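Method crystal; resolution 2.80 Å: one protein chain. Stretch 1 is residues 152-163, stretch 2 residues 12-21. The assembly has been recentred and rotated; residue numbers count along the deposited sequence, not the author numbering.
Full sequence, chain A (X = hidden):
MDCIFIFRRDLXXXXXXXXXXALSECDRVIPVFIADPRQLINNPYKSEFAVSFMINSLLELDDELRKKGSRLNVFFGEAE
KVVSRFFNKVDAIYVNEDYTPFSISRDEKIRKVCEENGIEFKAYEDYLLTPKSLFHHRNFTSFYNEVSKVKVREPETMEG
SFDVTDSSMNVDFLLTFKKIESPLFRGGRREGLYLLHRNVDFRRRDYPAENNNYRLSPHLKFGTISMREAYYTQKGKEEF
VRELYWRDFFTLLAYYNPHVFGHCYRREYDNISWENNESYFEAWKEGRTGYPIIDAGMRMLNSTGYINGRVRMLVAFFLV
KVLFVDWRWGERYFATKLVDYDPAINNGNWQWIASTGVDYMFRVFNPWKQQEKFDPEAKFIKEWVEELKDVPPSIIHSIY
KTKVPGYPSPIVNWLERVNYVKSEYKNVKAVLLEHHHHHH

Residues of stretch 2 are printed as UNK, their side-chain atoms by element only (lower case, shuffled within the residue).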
# COMPACT_ATOMS: atom_id res chain seq x y z
N VAL A 152 7.02 16.09 14.80
CA VAL A 152 5.84 15.77 14.02
C VAL A 152 4.69 16.70 14.40
O VAL A 152 4.43 16.92 15.58
CB VAL A 152 5.40 14.32 14.27
CG1 VAL A 152 4.13 14.03 13.48
CG2 VAL A 152 6.52 13.36 13.89
N ARG A 153 4.00 17.26 13.41
CA ARG A 153 2.88 18.15 13.69
C ARG A 153 1.82 17.35 14.43
O ARG A 153 1.61 16.17 14.16
CB ARG A 153 2.30 18.72 12.39
CG ARG A 153 1.08 19.59 12.63
CD ARG A 153 0.63 20.39 11.39
NE ARG A 153 -0.10 19.62 10.38
CZ ARG A 153 0.47 19.07 9.32
NH1 ARG A 153 1.78 19.19 9.15
NH2 ARG A 153 -0.26 18.42 8.42
N GLU A 154 1.15 17.99 15.37
CA GLU A 154 0.11 17.33 16.16
C GLU A 154 -1.23 17.30 15.44
O GLU A 154 -1.57 18.23 14.70
CB GLU A 154 -0.04 18.04 17.50
CG GLU A 154 1.19 17.96 18.39
CD GLU A 154 1.14 18.97 19.54
OE1 GLU A 154 0.04 19.19 20.11
OE2 GLU A 154 2.21 19.53 19.89
N PRO A 155 -2.02 16.22 15.62
CA PRO A 155 -3.32 16.15 14.96
C PRO A 155 -4.18 17.32 15.38
O PRO A 155 -4.02 17.85 16.46
CB PRO A 155 -3.89 14.83 15.47
CG PRO A 155 -2.68 14.01 15.68
CD PRO A 155 -1.74 14.97 16.34
N GLU A 156 -5.09 17.73 14.50
CA GLU A 156 -6.00 18.81 14.81
C GLU A 156 -7.12 18.86 13.78
O GLU A 156 -6.96 18.38 12.65
CB GLU A 156 -5.28 20.14 14.85
CG GLU A 156 -5.03 20.74 13.51
CD GLU A 156 -4.05 21.88 13.59
OE1 GLU A 156 -3.83 22.54 12.55
OE2 GLU A 156 -3.48 22.12 14.70
N THR A 157 -8.25 19.43 14.17
CA THR A 157 -9.38 19.51 13.27
C THR A 157 -10.02 20.89 13.39
O THR A 157 -10.26 21.37 14.48
CB THR A 157 -10.44 18.43 13.61
OG1 THR A 157 -9.84 17.13 13.54
CG2 THR A 157 -11.61 18.49 12.63
N MET A 158 -10.28 21.51 12.25
CA MET A 158 -10.91 22.81 12.25
C MET A 158 -12.41 22.64 12.13
O MET A 158 -12.89 21.64 11.59
CB MET A 158 -10.38 23.65 11.09
CG MET A 158 -9.36 24.72 11.51
SD MET A 158 -7.91 24.09 12.41
CE MET A 158 -8.41 24.39 14.17
N GLU A 159 -13.16 23.61 12.66
CA GLU A 159 -14.61 23.58 12.58
C GLU A 159 -14.98 24.39 11.34
O GLU A 159 -14.26 25.31 10.96
CB GLU A 159 -15.23 24.17 13.87
CG GLU A 159 -15.19 23.22 15.09
CD GLU A 159 -15.68 23.87 16.41
OE1 GLU A 159 -15.82 23.16 17.44
OE2 GLU A 159 -15.92 25.10 16.41
N GLY A 160 -16.09 24.04 10.69
CA GLY A 160 -16.53 24.74 9.50
C GLY A 160 -17.95 24.35 9.12
O GLY A 160 -18.74 23.96 9.99
N SER A 161 -18.29 24.45 7.84
CA SER A 161 -19.64 24.08 7.41
C SER A 161 -19.63 23.24 6.15
O SER A 161 -19.08 23.64 5.13
CB SER A 161 -20.50 25.33 7.16
OG SER A 161 -21.02 25.84 8.37
N PHE A 162 -20.25 22.08 6.22
CA PHE A 162 -20.32 21.20 5.07
C PHE A 162 -21.61 21.41 4.28
O PHE A 162 -22.71 21.29 4.83
CB PHE A 162 -20.22 19.74 5.51
CG PHE A 162 -18.83 19.31 5.89
CD1 PHE A 162 -17.87 19.06 4.91
CD2 PHE A 162 -18.49 19.13 7.22
CE1 PHE A 162 -16.59 18.63 5.26
CE2 PHE A 162 -17.22 18.70 7.58
CZ PHE A 162 -16.26 18.45 6.60
N ASP A 163 -21.47 21.73 3.00
CA ASP A 163 -22.63 21.92 2.13
C ASP A 163 -22.78 20.71 1.19
O ASP A 163 -21.98 19.78 1.21
CB ASP A 163 -22.48 23.21 1.33
CG ASP A 163 -23.75 23.60 0.61
OD1 ASP A 163 -24.85 23.43 1.21
OD2 ASP A 163 -23.66 24.08 -0.54
N UNK A 12 -11.16 10.54 5.82
CA UNK A 12 -11.48 10.85 7.21
C UNK A 12 -11.78 12.33 7.32
O UNK A 12 -11.44 13.09 6.41
c UNK A 12 -9.07 11.32 7.77
c UNK A 12 -10.30 10.52 8.12
c UNK A 12 -5.96 11.96 7.51
n UNK A 12 -6.83 12.04 8.51
n UNK A 12 -6.03 10.96 6.65
n UNK A 12 -5.02 12.90 7.37
c UNK A 12 -7.92 11.09 8.74
N UNK A 13 -12.40 12.74 8.43
CA UNK A 13 -12.71 14.14 8.66
C UNK A 13 -11.83 14.72 9.76
O UNK A 13 -11.79 15.93 9.95
c UNK A 13 -14.97 14.36 6.68
c UNK A 13 -14.17 14.30 9.05
c UNK A 13 -15.23 13.80 8.07
c UNK A 13 -16.60 14.24 8.57
N UNK A 14 -11.13 13.85 10.48
CA UNK A 14 -10.23 14.24 11.57
C UNK A 14 -8.80 14.40 11.09
O UNK A 14 -8.30 13.58 10.33
c UNK A 14 -10.25 13.19 12.67
c UNK A 14 -11.81 14.28 14.36
o UNK A 14 -10.83 14.91 14.83
o UNK A 14 -12.99 14.58 14.63
c UNK A 14 -11.56 13.08 13.45
N UNK A 15 -8.14 15.44 11.55
CA UNK A 15 -6.76 15.72 11.19
C UNK A 15 -6.48 15.55 9.70
O UNK A 15 -5.60 14.81 9.29
c UNK A 15 -4.31 15.32 11.85
o UNK A 15 -4.04 16.55 11.91
o UNK A 15 -3.42 14.46 11.68
c UNK A 15 -5.78 14.86 12.00
N UNK A 16 -7.26 16.25 8.90
CA UNK A 16 -7.08 16.21 7.46
C UNK A 16 -6.66 17.62 7.10
O UNK A 16 -7.48 18.54 7.10
c UNK A 16 -8.24 15.71 5.28
o UNK A 16 -8.77 14.77 4.67
n UNK A 16 -7.53 16.65 4.66
c UNK A 16 -8.39 15.84 6.77
N UNK A 17 -5.37 17.78 6.81
CA UNK A 17 -4.78 19.09 6.50
C UNK A 17 -5.57 19.93 5.50
O UNK A 17 -6.10 21.00 5.85
c UNK A 17 -2.65 20.28 5.92
c UNK A 17 -3.35 18.93 5.98
o UNK A 17 -2.62 18.06 6.86
N UNK A 18 -5.65 19.47 4.27
CA UNK A 18 -6.36 20.22 3.27
C UNK A 18 -7.79 20.51 3.67
O UNK A 18 -8.29 21.61 3.47
N UNK A 19 -8.45 19.51 4.25
CA UNK A 19 -9.83 19.69 4.65
C UNK A 19 -9.92 20.78 5.72
O UNK A 19 -10.84 21.60 5.70
c UNK A 19 -12.32 17.07 6.11
c UNK A 19 -11.87 18.45 5.62
c UNK A 19 -12.75 18.97 4.50
c UNK A 19 -10.41 18.38 5.16
N UNK A 20 -8.96 20.78 6.64
CA UNK A 20 -8.93 21.78 7.70
C UNK A 20 -8.85 23.18 7.12
O UNK A 20 -9.67 24.03 7.46
n UNK A 20 -6.91 19.94 10.18
o UNK A 20 -9.13 20.20 9.99
c UNK A 20 -7.99 20.51 9.65
c UNK A 20 -7.74 21.57 8.63
N UNK A 21 -7.88 23.42 6.24
CA UNK A 21 -7.76 24.74 5.64
C UNK A 21 -9.03 25.10 4.91
O UNK A 21 -9.50 26.23 4.99
c UNK A 21 -4.84 26.16 5.84
c UNK A 21 -4.38 23.85 5.46
c UNK A 21 -5.25 24.93 5.33
c UNK A 21 -3.60 26.31 6.45
c UNK A 21 -2.75 25.22 6.56
o UNK A 21 -1.52 25.37 7.15
c UNK A 21 -3.14 23.99 6.06
c UNK A 21 -6.58 24.79 4.67

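Position 12 carries seven side-chain atoms: three carbons, a nitrogen, then a carbon bearing two more nitrogens. They stay clear of stretch 1. That guanidinium identifies R12, which instead braces its own loop, NE and NH2 of R12 lying 3.1 and 2.8 Å from the carbonyl O of position 15, both as hydrogen bonds.

Position 13 has four carbons, forked at the second, and no polar atom; an end carbon lies near CZ of F162. This is a leucine, L13, its CD2 4.3 Å from F162 CZ, an apolar contact suited to a buried branched side chain.

At position 14 three carbons end in two oxygens, one of which meets the hydroxyl of T157. The chain is one carbon longer than aspartate, hence E14; its length brings the carboxylate to that hydroxyl, and T157 OG1 donates to E14 OE1 at 2.8 Å.

Position 15 has two carbons, the second with two oxygens, one of them facing N of E156. This is D15, whose short carboxylate accepts from that backbone, E156 N to D15 OD1 being 3.0 Å, while D15 N donates to T157 OG1 at 3.1 Å, nearly straight at 170°. The T157 hydroxyl thus gives to E14 and receives from D15. CA of D15 also approaches E156 O at 3.0 Å in a CA-H...O contact.

Position 16 shows two carbons, the second carrying one oxygen and one nitrogen; its CA-to-CB bond points sideways to stretch 1, and the end of the side chain turns off from it. This is N16, at the N-cap position.

Position 17 has one carbon bearing an oxygen and a methyl, the oxygen at the edge of the R153 guanidinium. This is T17, its hydroxyl placed where R153 NH2 can donate a weak hydrogen bond to T17 OG1, 2.9 Å away.

Position 18 has no side-chain atoms and is G18, in the first turn of the helix and out of reach of the other stretch.

Position 19 again has four carbons forked at the second, an end carbon near the F162 ring. This is L19, whose apolar branch packs there, CD1 3.9 Å from F162 CE1.

Position 20 repeats the amide pattern, its two polar atoms meeting the backbone of E156 and M158. This is N20, and an amide suits because it can both give and take: N20 ND2 donates to E156 O, and N20 OD1 accepts from M158 N, each at 2.9 Å.

Position 21 is one carbon followed by a six-carbon ring bearing an oxygen, without contact to stretch 1: Y21.

The contact works by matching side chains to an extended backbone. D15 takes the N of E156, and N20 the O of E156 and the N of M158, with T157 between them bonded to the loop through its hydroxyl. Further along, F162 adds an apolar anchor against L13 and L19.

Stretch 2 (12-21) RLEDNTGLNY
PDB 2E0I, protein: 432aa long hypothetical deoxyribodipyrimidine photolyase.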